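PDB 6D25: alpha-L-arabinosidase from Xanthomonas axonopodis pv. citri, which probably hydrolyses arabinofuranosyl side groups from arabinoxylans, coping with internal di-substituted positions, as a trimeric family GH51 arabinofuranosidase. Local coordinates for residues E169-P174 and A190-P195; H106-V111 and S177-E182; L35-P40 and V458-L463; L410-Q415 and I443-L448. All coordinates share one frame; numbering follows the deposited sequence.

Contact 1: E169-P174 and A190-P195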
loop_
_atom_site.group_PDB
_atom_site.type_symbol
_atom_site.label_atom_id
_atom_site.label_comp_id
_atom_site.label_asym_id
_atom_site.label_seq_id
_atom_site.Cartn_x
_atom_site.Cartn_y
_atom_site.Cartn_z
ATOM N N GLU A 169 0.256 18.091 -9.549
ATOM C CA GLU A 169 1.305 19.016 -9.964
ATOM C C GLU A 169 1.174 19.323 -11.467
ATOM O O GLU A 169 1.241 20.498 -11.889
ATOM C CB GLU A 169 2.712 18.474 -9.658
ATOM C CG GLU A 169 3.862 19.374 -10.133
ATOM C CD GLU A 169 5.260 18.831 -9.886
ATOM O OE1 GLU A 169 5.406 18.099 -8.864
ATOM O OE2 GLU A 169 6.241 19.094 -10.741
ATOM N N TYR A 170 1.000 18.273 -12.273
ATOM C CA TYR A 170 0.858 18.434 -13.708
ATOM C C TYR A 170 -0.226 19.468 -14.021
ATOM O O TYR A 170 -0.047 20.348 -14.860
ATOM C CB TYR A 170 0.488 17.100 -14.335
ATOM C CG TYR A 170 0.344 17.107 -15.837
ATOM C CD1 TYR A 170 -0.874 17.378 -16.424
ATOM C CD2 TYR A 170 1.423 16.842 -16.658
ATOM C CE1 TYR A 170 -1.029 17.361 -17.802
ATOM C CE2 TYR A 170 1.289 16.819 -18.032
ATOM C CZ TYR A 170 0.057 17.062 -18.617
ATOM O OH TYR A 170 -0.072 17.031 -19.983
ATOM N N MET A 171 -1.356 19.339 -13.350
ATOM C CA MET A 171 -2.525 20.163 -13.677
ATOM C C MET A 171 -2.409 21.592 -13.107
ATOM O O MET A 171 -2.972 22.499 -13.725
ATOM C CB MET A 171 -3.815 19.529 -13.154
ATOM C CG MET A 171 -4.260 18.333 -14.017
ATOM S SD MET A 171 -5.894 17.699 -13.531
ATOM C CE MET A 171 -5.514 16.884 -11.987
ATOM N N THR A 172 -1.761 21.772 -11.947
ATOM C CA THR A 172 -1.900 23.054 -11.182
ATOM C C THR A 172 -0.580 23.821 -11.003
ATOM O O THR A 172 -0.634 24.954 -10.603
ATOM C CB THR A 172 -2.492 22.810 -9.779
ATOM O OG1 THR A 172 -1.600 22.041 -8.961
ATOM C CG2 THR A 172 -3.838 22.126 -9.849
ATOM N N ALA A 173 0.578 23.244 -11.284
ATOM C CA ALA A 173 1.850 23.903 -10.980
ATOM C C ALA A 173 2.067 25.109 -11.901
ATOM O O ALA A 173 1.998 24.968 -13.118
ATOM C CB ALA A 173 3.004 22.941 -11.063
ATOM N N PRO A 174 2.355 26.291 -11.313
ATOM C CA PRO A 174 2.709 27.466 -12.094
ATOM C C PRO A 174 4.207 27.592 -12.382
ATOM O O PRO A 174 4.597 28.462 -13.152
ATOM C CB PRO A 174 2.231 28.631 -11.192
ATOM C CG PRO A 174 2.545 28.127 -9.805
ATOM C CD PRO A 174 2.240 26.642 -9.884
ATOM N N ALA A 190 -0.957 27.806 -18.976
ATOM C CA ALA A 190 -1.306 28.173 -17.592
ATOM C C ALA A 190 -1.828 26.934 -16.860
ATOM O O ALA A 190 -2.393 26.046 -17.462
ATOM C CB ALA A 190 -2.356 29.279 -17.595
ATOM N N PRO A 191 -1.662 26.906 -15.550
ATOM C CA PRO A 191 -2.343 25.886 -14.765
ATOM C C PRO A 191 -3.871 25.922 -14.979
ATOM O O PRO A 191 -4.420 26.966 -15.317
ATOM C CB PRO A 191 -2.096 26.269 -13.296
ATOM C CG PRO A 191 -0.934 27.188 -13.319
ATOM C CD PRO A 191 -0.936 27.848 -14.692
ATOM N N TRP A 192 -4.520 24.798 -14.777
ATOM C CA TRP A 192 -5.954 24.764 -14.595
ATOM C C TRP A 192 -6.268 24.901 -13.098
ATOM O O TRP A 192 -5.427 24.673 -12.235
ATOM C CB TRP A 192 -6.550 23.441 -15.071
ATOM C CG TRP A 192 -6.483 23.129 -16.534
ATOM C CD1 TRP A 192 -7.285 23.617 -17.522
ATOM C CD2 TRP A 192 -5.632 22.149 -17.146
ATOM N NE1 TRP A 192 -6.964 23.027 -18.708
ATOM C CE2 TRP A 192 -5.970 22.100 -18.509
ATOM C CE3 TRP A 192 -4.652 21.283 -16.669
ATOM C CZ2 TRP A 192 -5.341 21.238 -19.407
ATOM C CZ3 TRP A 192 -4.014 20.444 -17.556
ATOM C CH2 TRP A 192 -4.364 20.413 -18.910
ATOM N N GLN A 193 -7.511 25.220 -12.804
ATOM C CA GLN A 193 -8.036 25.173 -11.457
ATOM C C GLN A 193 -8.585 23.773 -11.187
ATOM O O GLN A 193 -9.370 23.239 -11.986
ATOM C CB GLN A 193 -9.155 26.214 -11.283
ATOM C CG GLN A 193 -8.723 27.641 -11.595
ATOM C CD GLN A 193 -7.667 28.158 -10.643
ATOM O OE1 GLN A 193 -7.875 28.160 -9.430
ATOM N NE2 GLN A 193 -6.541 28.579 -11.186
ATOM N N VAL A 194 -8.159 23.205 -10.060
ATOM C CA VAL A 194 -8.637 21.921 -9.570
ATOM C C VAL A 194 -9.187 22.111 -8.151
ATOM O O VAL A 194 -8.504 21.837 -7.155
ATOM C CB VAL A 194 -7.543 20.836 -9.624
ATOM C CG1 VAL A 194 -8.098 19.498 -9.156
ATOM C CG2 VAL A 194 -6.958 20.695 -11.032
ATOM N N PRO A 195 -10.436 22.551 -8.061
ATOM C CA PRO A 195 -10.929 22.946 -6.755
ATOM C C PRO A 195 -11.328 21.775 -5.845
ATOM O O PRO A 195 -11.301 21.954 -4.618
ATOM C CB PRO A 195 -12.139 23.839 -7.020
ATOM C CG PRO A 195 -12.597 23.384 -8.394
ATOM C CD PRO A 195 -11.285 23.098 -9.127
#
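Met-171 and Val-194 meet at right angles in the apolar centre of this contact, CB of the methionine 4.0 Å from CG2 of the valine. They illustrate how a beta-alpha-beta crossover closes in a (beta/alpha)8 barrel: helix 161-172 follows strand 149-154, and the loop segment 190-195 leads the chain back into the neighbouring parallel strand, 196-199. The same valine methyl, CG2, also lies 3.6 Å from CG2 of Thr-172. A first torsion of 66° serves both ends of that threonine, since it sets the methyl against Val-194 while OG1 turns back to the carbonyl of Ala-168. Next outward comes the indole of Trp-192, whose CE3 is 4.0 Å from CG of Met-171 and whose edge receives Tyr-170 CE1, 4.3 Å from CZ3. Both aromatic residues send their polar atoms to helix 136-146, Trp-192 NE1 to Asp-141 and Tyr-170 OH to His-137. Toward the helix end, the ring of Pro-191 lies against the backbone of the last turn, with CB 3.3 Å from Thr-172 O. At the polar edge one backbone bond joins the segments: Trp-192 N gives its hydrogen to Met-171 O over 3.0 Å, and the N-H...O angle is 151°.

Contact 2: H106-V111 and S177-E182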
loop_
_atom_site.group_PDB
_atom_site.type_symbol
_atom_site.label_atom_id
_atom_site.label_comp_id
_atom_site.label_asym_id
_atom_site.label_seq_id
_atom_site.Cartn_x
_atom_site.Cartn_y
_atom_site.Cartn_z
ATOM N N HIS A 106 -4.941 5.418 -14.782
ATOM C CA HIS A 106 -3.579 5.931 -14.697
ATOM C C HIS A 106 -3.526 7.186 -15.563
ATOM O O HIS A 106 -3.571 7.060 -16.817
ATOM C CB HIS A 106 -2.581 4.837 -15.078
ATOM C CG HIS A 106 -2.727 3.676 -14.156
ATOM N ND1 HIS A 106 -2.258 3.736 -12.861
ATOM C CD2 HIS A 106 -3.404 2.516 -14.251
ATOM C CE1 HIS A 106 -2.646 2.675 -12.189
ATOM N NE2 HIS A 106 -3.325 1.883 -13.018
ATOM N N TRP A 107 -3.419 8.351 -14.919
ATOM C CA TRP A 107 -3.571 9.625 -15.621
ATOM C C TRP A 107 -2.583 9.772 -16.791
ATOM O O TRP A 107 -2.903 10.439 -17.777
ATOM C CB TRP A 107 -3.455 10.792 -14.629
ATOM C CG TRP A 107 -2.082 11.041 -14.116
ATOM C CD1 TRP A 107 -1.518 10.526 -12.993
ATOM C CD2 TRP A 107 -1.097 11.902 -14.711
ATOM N NE1 TRP A 107 -0.251 11.002 -12.849
ATOM C CE2 TRP A 107 0.041 11.853 -13.880
ATOM C CE3 TRP A 107 -1.081 12.746 -15.827
ATOM C CZ2 TRP A 107 1.204 12.578 -14.166
ATOM C CZ3 TRP A 107 0.064 13.469 -16.105
ATOM C CH2 TRP A 107 1.175 13.397 -15.282
ATOM N N ARG A 108 -1.393 9.176 -16.696
ATOM C CA ARG A 108 -0.406 9.345 -17.777
ATOM C C ARG A 108 -0.889 8.670 -19.061
ATOM O O ARG A 108 -0.425 9.044 -20.151
ATOM C CB ARG A 108 0.970 8.799 -17.381
ATOM C CG ARG A 108 1.693 9.679 -16.373
ATOM C CD ARG A 108 3.177 9.327 -16.370
ATOM N NE ARG A 108 4.027 10.476 -16.202
ATOM C CZ ARG A 108 4.249 11.454 -17.082
ATOM N NH1 ARG A 108 3.909 11.421 -18.363
ATOM N NH2 ARG A 108 4.861 12.506 -16.616
ATOM N N ASP A 109 -1.802 7.721 -18.951
ATOM C CA ASP A 109 -2.372 7.050 -20.120
ATOM C C ASP A 109 -3.191 8.040 -20.959
ATOM O O ASP A 109 -3.480 7.780 -22.116
ATOM C CB ASP A 109 -3.258 5.878 -19.721
ATOM C CG ASP A 109 -2.515 4.683 -19.110
ATOM O OD1 ASP A 109 -1.290 4.604 -19.254
ATOM O OD2 ASP A 109 -3.182 3.820 -18.490
ATOM N N GLY A 110 -3.625 9.144 -20.365
ATOM C CA GLY A 110 -4.512 10.066 -21.027
ATOM C C GLY A 110 -3.890 11.405 -21.398
ATOM O O GLY A 110 -4.640 12.356 -21.666
ATOM N N VAL A 111 -2.558 11.508 -21.417
ATOM C CA VAL A 111 -1.907 12.740 -21.863
ATOM C C VAL A 111 -0.909 12.413 -22.964
ATOM O O VAL A 111 -0.432 11.285 -23.100
ATOM C CB VAL A 111 -1.238 13.508 -20.702
ATOM C CG1 VAL A 111 -2.244 13.843 -19.615
ATOM C CG2 VAL A 111 -0.040 12.786 -20.121
ATOM N N SER A 177 8.684 23.372 -13.379
ATOM C CA SER A 177 8.984 21.995 -13.126
ATOM C C SER A 177 8.753 21.155 -14.398
ATOM O O SER A 177 8.012 21.538 -15.307
ATOM C CB SER A 177 8.122 21.507 -11.969
ATOM O OG SER A 177 6.781 21.200 -12.405
ATOM N N SER A 178 9.363 19.980 -14.439
ATOM C CA SER A 178 9.242 19.087 -15.575
ATOM C C SER A 178 7.774 18.711 -15.829
ATOM O O SER A 178 7.382 18.622 -16.994
ATOM C CB SER A 178 10.090 17.855 -15.406
ATOM O OG SER A 178 11.450 18.241 -15.521
ATOM N N LEU A 179 6.997 18.450 -14.773
ATOM C CA LEU A 179 5.607 18.068 -14.981
ATOM C C LEU A 179 4.812 19.279 -15.507
ATOM O O LEU A 179 3.977 19.123 -16.410
ATOM C CB LEU A 179 5.001 17.528 -13.679
ATOM C CG LEU A 179 5.374 16.086 -13.339
ATOM C CD1 LEU A 179 5.084 15.757 -11.855
ATOM C CD2 LEU A 179 4.600 15.121 -14.240
ATOM N N ALA A 180 5.048 20.465 -14.978
ATOM C CA ALA A 180 4.368 21.650 -15.495
ATOM C C ALA A 180 4.764 21.875 -16.964
ATOM O O ALA A 180 3.932 22.228 -17.777
ATOM C CB ALA A 180 4.702 22.871 -14.665
ATOM N N ASN A 181 6.032 21.685 -17.296
ATOM C CA ASN A 181 6.490 21.900 -18.656
ATOM C C ASN A 181 5.907 20.838 -19.616
ATOM O O ASN A 181 5.765 21.089 -20.803
ATOM C CB ASN A 181 7.997 21.909 -18.737
ATOM C CG ASN A 181 8.617 23.131 -18.080
ATOM O OD1 ASN A 181 7.945 24.119 -17.829
ATOM N ND2 ASN A 181 9.915 23.105 -17.876
ATOM N N GLU A 182 5.612 19.657 -19.108
ATOM C CA GLU A 182 4.982 18.625 -19.876
ATOM C C GLU A 182 3.531 19.028 -20.212
ATOM O O GLU A 182 3.086 18.861 -21.362
ATOM C CB GLU A 182 5.060 17.292 -19.126
ATOM C CG GLU A 182 4.601 16.131 -19.964
ATOM C CD GLU A 182 4.702 14.772 -19.276
ATOM O OE1 GLU A 182 5.299 14.686 -18.176
ATOM O OE2 GLU A 182 4.240 13.785 -19.917
#
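Arg-108 takes hold of Glu-182 end-on, one terminal nitrogen for each carboxylate oxygen: NH2 reaches OE1 at 2.7 Å and NH1 reaches OE2 at 2.8 Å. Both bonds are almost straight, with N-H...O angles of 175° and 170°, and both oxygens are approached from their syn sides. The two flat groups are only 20° from coplanar, so the paired bonds fix the rotation of guanidinium and carboxylate alike. Glu-182 leaves its helix on the side away from its own N and runs out extended to meet the arginine. Beside this salt bridge, Leu-179 CD2 touches both neighbours, 3.5 Å from Arg-108 NH2 and 4.0 Å from CH2 at the edge of the Trp-107 ring.

Within the (beta/alpha)8 barrel, the pair ties a 3-10 turn in the loop after strand 93-96 to helix 178-185. Trp-107 lies behind the arginine: its CH2 sits 3.9 Å above the guanidinium plane, while Arg-108 CG lies over a face of the indole. The indole is itself stacked with Trp-167 and meets the ring of Tyr-170, both on helix 161-172. At the start of helix 178-185, Ser-177 is the N-cap, its OG accepting from Ala-180 N and also hydrogen-bonded to Glu-169 OE2. One residue on, Ser-178 OG, at the interface of the trimer, is hydrogen-bonded to Ile-119 N of a second subunit.

Contact 3: L35-P40 and V458-L463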
loop_
_atom_site.group_PDB
_atom_site.type_symbol
_atom_site.label_atom_id
_atom_site.label_comp_id
_atom_site.label_asym_id
_atom_site.label_seq_id
_atom_site.Cartn_x
_atom_site.Cartn_y
_atom_site.Cartn_z
ATOM N N LEU A 35 -44.624 29.283 4.932
ATOM C CA LEU A 35 -43.337 29.682 4.361
ATOM C C LEU A 35 -42.805 30.866 5.172
ATOM O O LEU A 35 -43.491 31.911 5.306
ATOM C CB LEU A 35 -43.532 30.098 2.904
ATOM C CG LEU A 35 -42.281 30.661 2.208
ATOM C CD1 LEU A 35 -41.153 29.657 2.216
ATOM C CD2 LEU A 35 -42.592 31.157 0.803
ATOM N N ARG A 36 -41.611 30.704 5.717
ATOM C CA ARG A 36 -41.008 31.729 6.581
ATOM C C ARG A 36 -39.916 32.475 5.797
ATOM O O ARG A 36 -38.762 32.217 5.951
ATOM C CB ARG A 36 -40.463 31.087 7.861
ATOM C CG ARG A 36 -41.495 30.350 8.708
ATOM C CD ARG A 36 -42.697 31.184 9.085
ATOM N NE ARG A 36 -42.349 32.357 9.822
ATOM C CZ ARG A 36 -42.441 32.489 11.136
ATOM N NH1 ARG A 36 -42.739 31.420 11.886
ATOM N NH2 ARG A 36 -42.194 33.676 11.687
ATOM N N VAL A 37 -40.326 33.454 5.007
ATOM C CA VAL A 37 -39.383 34.320 4.300
ATOM C C VAL A 37 -38.604 35.152 5.337
ATOM O O VAL A 37 -37.492 35.508 5.098
ATOM C CB VAL A 37 -40.088 35.218 3.269
ATOM C CG1 VAL A 37 -39.112 36.138 2.539
ATOM C CG2 VAL A 37 -40.907 34.394 2.285
ATOM N N ASP A 38 -39.210 35.379 6.501
ATOM C CA ASP A 38 -38.616 36.120 7.600
ATOM C C ASP A 38 -37.612 35.276 8.393
ATOM O O ASP A 38 -37.027 35.794 9.329
ATOM C CB ASP A 38 -39.709 36.630 8.556
ATOM C CG ASP A 38 -40.652 35.552 9.104
ATOM O OD1 ASP A 38 -40.759 34.451 8.533
ATOM O OD2 ASP A 38 -41.332 35.843 10.076
ATOM N N GLN A 39 -37.381 34.001 8.051
ATOM C CA GLN A 39 -36.392 33.189 8.783
ATOM C C GLN A 39 -35.388 32.581 7.812
ATOM O O GLN A 39 -35.253 31.356 7.725
ATOM C CB GLN A 39 -37.081 32.110 9.618
ATOM C CG GLN A 39 -38.038 32.657 10.676
ATOM C CD GLN A 39 -38.750 31.541 11.398
ATOM O OE1 GLN A 39 -38.718 30.397 10.937
ATOM N NE2 GLN A 39 -39.288 31.845 12.552
ATOM N N PRO A 40 -34.657 33.407 7.082
ATOM C CA PRO A 40 -33.662 32.892 6.147
ATOM C C PRO A 40 -32.597 32.026 6.829
ATOM O O PRO A 40 -32.153 32.367 7.925
ATOM C CB PRO A 40 -33.011 34.133 5.522
ATOM C CG PRO A 40 -33.224 35.229 6.565
ATOM C CD PRO A 40 -34.585 34.889 7.124
ATOM N N VAL A 458 -50.543 27.915 1.141
ATOM C CA VAL A 458 -49.320 28.285 1.860
ATOM C C VAL A 458 -49.479 29.707 2.412
ATOM O O VAL A 458 -49.617 30.682 1.656
ATOM C CB VAL A 458 -48.094 28.219 0.946
ATOM C CG1 VAL A 458 -46.834 28.573 1.707
ATOM C CG2 VAL A 458 -47.971 26.872 0.256
ATOM N N GLN A 459 -49.420 29.780 3.731
ATOM C CA GLN A 459 -49.358 31.037 4.476
ATOM C C GLN A 459 -47.907 31.566 4.390
ATOM O O GLN A 459 -46.981 30.882 4.804
ATOM C CB GLN A 459 -49.785 30.728 5.910
ATOM C CG GLN A 459 -49.675 31.897 6.870
ATOM C CD GLN A 459 -50.836 32.852 6.735
ATOM O OE1 GLN A 459 -51.899 32.517 6.195
ATOM N NE2 GLN A 459 -50.614 34.051 7.238
ATOM N N VAL A 460 -47.729 32.773 3.869
ATOM C CA VAL A 460 -46.409 33.349 3.661
ATOM C C VAL A 460 -46.178 34.418 4.733
ATOM O O VAL A 460 -46.938 35.356 4.824
ATOM C CB VAL A 460 -46.250 33.936 2.247
ATOM C CG1 VAL A 460 -44.876 34.600 2.058
ATOM C CG2 VAL A 460 -46.499 32.889 1.179
ATOM N N GLU A 461 -45.117 34.265 5.518
ATOM C CA GLU A 461 -44.699 35.262 6.503
ATOM C C GLU A 461 -43.453 35.997 5.989
ATOM O O GLU A 461 -42.546 35.352 5.446
ATOM C CB GLU A 461 -44.381 34.583 7.831
ATOM C CG GLU A 461 -45.580 33.885 8.465
ATOM C CD GLU A 461 -46.763 34.786 8.824
ATOM O OE1 GLU A 461 -46.528 35.996 9.051
ATOM O OE2 GLU A 461 -47.913 34.286 8.822
ATOM N N GLY A 462 -43.431 37.321 6.169
ATOM C CA GLY A 462 -42.253 38.122 5.938
ATOM C C GLY A 462 -42.095 38.580 4.499
ATOM O O GLY A 462 -41.006 38.971 4.086
ATOM N N LEU A 463 -43.168 38.571 3.719
ATOM C CA LEU A 463 -43.107 39.027 2.334
ATOM C C LEU A 463 -44.495 39.471 1.892
ATOM O O LEU A 463 -45.383 38.639 1.793
ATOM C CB LEU A 463 -42.644 37.898 1.420
ATOM C CG LEU A 463 -42.610 38.234 -0.067
ATOM C CD1 LEU A 463 -41.527 39.259 -0.363
ATOM C CD2 LEU A 463 -42.394 36.989 -0.895
#
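Leu-35 opens a parallel strand pairing in the C-terminal beta sandwich, to which the N-terminal strand 29-36 is added beside strand 454-461, more than four hundred residues later. The leucine uses both backbone polar atoms on this partner: its N donates to Gln-459 O and its O accepts from Glu-461 N, each at 2.9 Å and nearly straight. This is the parallel pattern, in which Leu-35 bonds to the residues before and after its partner Val-460. Its side chain turns to the same sheet face as Val-460, and CB packs on Val-458 CG1 at 3.8 Å. Arg-36 points to the other face together with Glu-461. There its bent chain runs alongside the glutamate, NE 3.6 Å from Glu-461 CB, while the guanidinium goes side-on to Asp-38: NE binds OD1 and NH2 binds OD2. Glu-461 instead forms its salt bridge through OE1 with Lys-503. At Val-37 the strand gives way to a type I turn spanning Arg-36 to Gln-39. The valine CG2 lies 4.0 Å from both Val-460 CG1 and Leu-463 CB, and its N makes a weak bond to Glu-461 O. Asp-38 N points to that same oxygen, in a bond that is long and weak at 3.5 Å. Opposite the turn, Gly-462 adopts a positive phi of 87°, and Asp-38 CB rests 3.9 Å from Gly-462 CA.

Contact 4: L410-Q415 and I443-L448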
loop_
_atom_site.group_PDB
_atom_site.type_symbol
_atom_site.label_atom_id
_atom_site.label_comp_id
_atom_site.label_asym_id
_atom_site.label_seq_id
_atom_site.Cartn_x
_atom_site.Cartn_y
_atom_site.Cartn_z
ATOM N N LEU A 410 -35.204 28.863 2.757
ATOM C CA LEU A 410 -36.307 29.360 3.546
ATOM C C LEU A 410 -37.117 28.175 4.098
ATOM O O LEU A 410 -37.422 27.224 3.362
ATOM C CB LEU A 410 -37.227 30.243 2.703
ATOM C CG LEU A 410 -36.556 31.438 2.027
ATOM C CD1 LEU A 410 -37.555 32.150 1.145
ATOM C CD2 LEU A 410 -35.935 32.411 3.015
ATOM N N PRO A 411 -37.484 28.234 5.385
ATOM C CA PRO A 411 -38.280 27.142 5.978
ATOM C C PRO A 411 -39.642 27.059 5.307
ATOM O O PRO A 411 -40.339 28.079 5.229
ATOM C CB PRO A 411 -38.426 27.484 7.467
ATOM C CG PRO A 411 -37.187 28.384 7.715
ATOM C CD PRO A 411 -36.988 29.140 6.429
ATOM N N LEU A 412 -39.991 25.887 4.832
ATOM C CA LEU A 412 -41.330 25.595 4.290
ATOM C C LEU A 412 -41.850 24.361 5.028
ATOM O O LEU A 412 -41.286 23.300 4.874
ATOM C CB LEU A 412 -41.269 25.364 2.778
ATOM C CG LEU A 412 -42.612 24.949 2.144
ATOM C CD1 LEU A 412 -43.637 26.082 2.155
ATOM C CD2 LEU A 412 -42.419 24.536 0.696
ATOM N N GLN A 413 -42.885 24.514 5.832
ATOM C CA GLN A 413 -43.492 23.392 6.560
ATOM C C GLN A 413 -44.807 23.025 5.873
ATOM O O GLN A 413 -45.619 23.908 5.677
ATOM C CB GLN A 413 -43.784 23.792 8.019
ATOM C CG GLN A 413 -43.814 22.587 8.968
ATOM C CD GLN A 413 -44.803 22.652 10.124
ATOM O OE1 GLN A 413 -45.081 23.710 10.701
ATOM N NE2 GLN A 413 -45.352 21.493 10.472
ATOM N N LEU A 414 -44.979 21.789 5.447
ATOM C CA LEU A 414 -46.239 21.359 4.797
ATOM C C LEU A 414 -46.943 20.369 5.716
ATOM O O LEU A 414 -46.304 19.469 6.194
ATOM C CB LEU A 414 -45.955 20.702 3.444
ATOM C CG LEU A 414 -45.301 21.588 2.395
ATOM C CD1 LEU A 414 -45.030 20.825 1.148
ATOM C CD2 LEU A 414 -46.175 22.775 2.074
ATOM N N GLN A 415 -48.234 20.525 5.884
ATOM C CA GLN A 415 -49.073 19.529 6.532
ATOM C C GLN A 415 -49.866 18.807 5.440
ATOM O O GLN A 415 -50.758 19.372 4.852
ATOM C CB GLN A 415 -49.982 20.160 7.585
ATOM C CG GLN A 415 -49.174 20.488 8.839
ATOM C CD GLN A 415 -48.947 21.968 9.017
ATOM O OE1 GLN A 415 -49.922 22.715 9.086
ATOM N NE2 GLN A 415 -47.684 22.399 9.122
ATOM N N ILE A 443 -40.704 28.815 -4.775
ATOM C CA ILE A 443 -41.299 27.695 -4.048
ATOM C C ILE A 443 -41.462 26.539 -5.025
ATOM O O ILE A 443 -42.112 26.730 -6.065
ATOM C CB ILE A 443 -42.682 28.010 -3.458
ATOM C CG1 ILE A 443 -42.707 29.300 -2.645
ATOM C CG2 ILE A 443 -43.199 26.774 -2.699
ATOM C CD1 ILE A 443 -44.122 29.769 -2.342
ATOM N N ALA A 444 -40.852 25.391 -4.680
ATOM C CA ALA A 444 -40.998 24.165 -5.436
ATOM C C ALA A 444 -42.024 23.282 -4.726
ATOM O O ALA A 444 -41.947 23.129 -3.499
ATOM C CB ALA A 444 -39.674 23.480 -5.549
ATOM N N LEU A 445 -42.957 22.709 -5.494
ATOM C CA LEU A 445 -43.894 21.733 -4.954
ATOM C C LEU A 445 -43.980 20.542 -5.927
ATOM O O LEU A 445 -44.053 20.745 -7.164
ATOM C CB LEU A 445 -45.281 22.371 -4.812
ATOM C CG LEU A 445 -45.408 23.509 -3.796
ATOM C CD1 LEU A 445 -46.750 24.200 -3.969
ATOM C CD2 LEU A 445 -45.249 23.006 -2.350
ATOM N N THR A 446 -44.047 19.353 -5.367
ATOM C CA THR A 446 -44.201 18.125 -6.089
ATOM C C THR A 446 -45.411 17.365 -5.539
ATOM O O THR A 446 -45.516 17.165 -4.316
ATOM C CB THR A 446 -42.956 17.245 -5.934
ATOM O OG1 THR A 446 -41.855 17.937 -6.528
ATOM C CG2 THR A 446 -43.114 15.902 -6.599
ATOM N N ASN A 447 -46.302 16.961 -6.437
ATOM C CA ASN A 447 -47.432 16.084 -6.092
ATOM C C ASN A 447 -47.018 14.660 -6.482
ATOM O O ASN A 447 -46.906 14.348 -7.676
ATOM C CB ASN A 447 -48.707 16.505 -6.822
ATOM C CG ASN A 447 -49.955 15.735 -6.413
ATOM O OD1 ASN A 447 -49.837 14.687 -5.732
ATOM N ND2 ASN A 447 -51.135 16.259 -6.808
ATOM N N LEU A 448 -46.806 13.812 -5.486
ATOM C CA LEU A 448 -46.301 12.440 -5.673
ATOM C C LEU A 448 -47.422 11.499 -6.100
ATOM O O LEU A 448 -47.129 10.404 -6.560
ATOM C CB LEU A 448 -45.692 11.920 -4.362
ATOM C CG LEU A 448 -44.349 12.529 -3.925
ATOM C CD1 LEU A 448 -44.518 13.907 -3.315
ATOM C CD2 LEU A 448 -43.641 11.608 -2.936
#
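Asn-447 ND2, a little beyond the place where Leu-412 and Leu-414 meet Ile-443 and Leu-445, is gripped by two backbone carbonyls, Ala-452 O and Leu-509 O, with a weak third bond to Pro-510 O. The side-chain oxygen of the same asparagine accepts from Asp-449 N, so its amide is held at both ends where strand 441-447 runs out. Between the two segments themselves the chemistry is wholly different, with methyl groups doing the work. Leu-412 is the chief contributor: with CG anti to its backbone N (chi1 176°), its CD2 is carried across to Ile-443 CG2 at 4.1 Å, the two side chains crossing at about a right angle. The same methyl also lies 4.4 Å from Leu-445 CD2. Two residues on, Leu-414 brings CD1 to within 4.1 Å of that Leu-445 CD2, which thereby sits against both leucines.

The strand axes pass 10.3 Å apart with a crossing angle of -27°, values that fit face-to-face packing of layers in a beta sandwich rather than edge-to-edge pairing. Both segments are nevertheless linked through one continuous set of paired strands, because strand 424-435 pairs with each of their strands. Strand 29-36 borders 410-415, through backbone bonds such as that of Gln-413 with Thr-34, and strand 513-519 borders 443-448. Ala-444 and Thr-446 turn to helix 346-361, where Thr-446 OG1 is hydrogen-bonded to Ser-353, and so join the sandwich to the barrel.

In the fold
The four contacts fall into two pairs well apart in the chain. Contacts 1 and 2, with centres 11 Å apart, belong to the barrel and share the neighbourhood of helices 161-172 and 178-185; contacts 3 and 4, 13 Å apart, belong to the sandwich and meet where strand 29-36 of contact 3 pairs with strand 407-421 of contact 4. About 49 Å separates the centres of contacts 2 and 4. Contacts 1, 2 and 4 are buried; 1 and 4 are mainly apolar, though only contact 1 of these adds a backbone bond between its segments, whereas contact 2 sets a salt bridge against buried Trp-107 and Leu-179, and its helix start meets a second subunit. Contact 3, partly buried, relies chiefly on strand pairing.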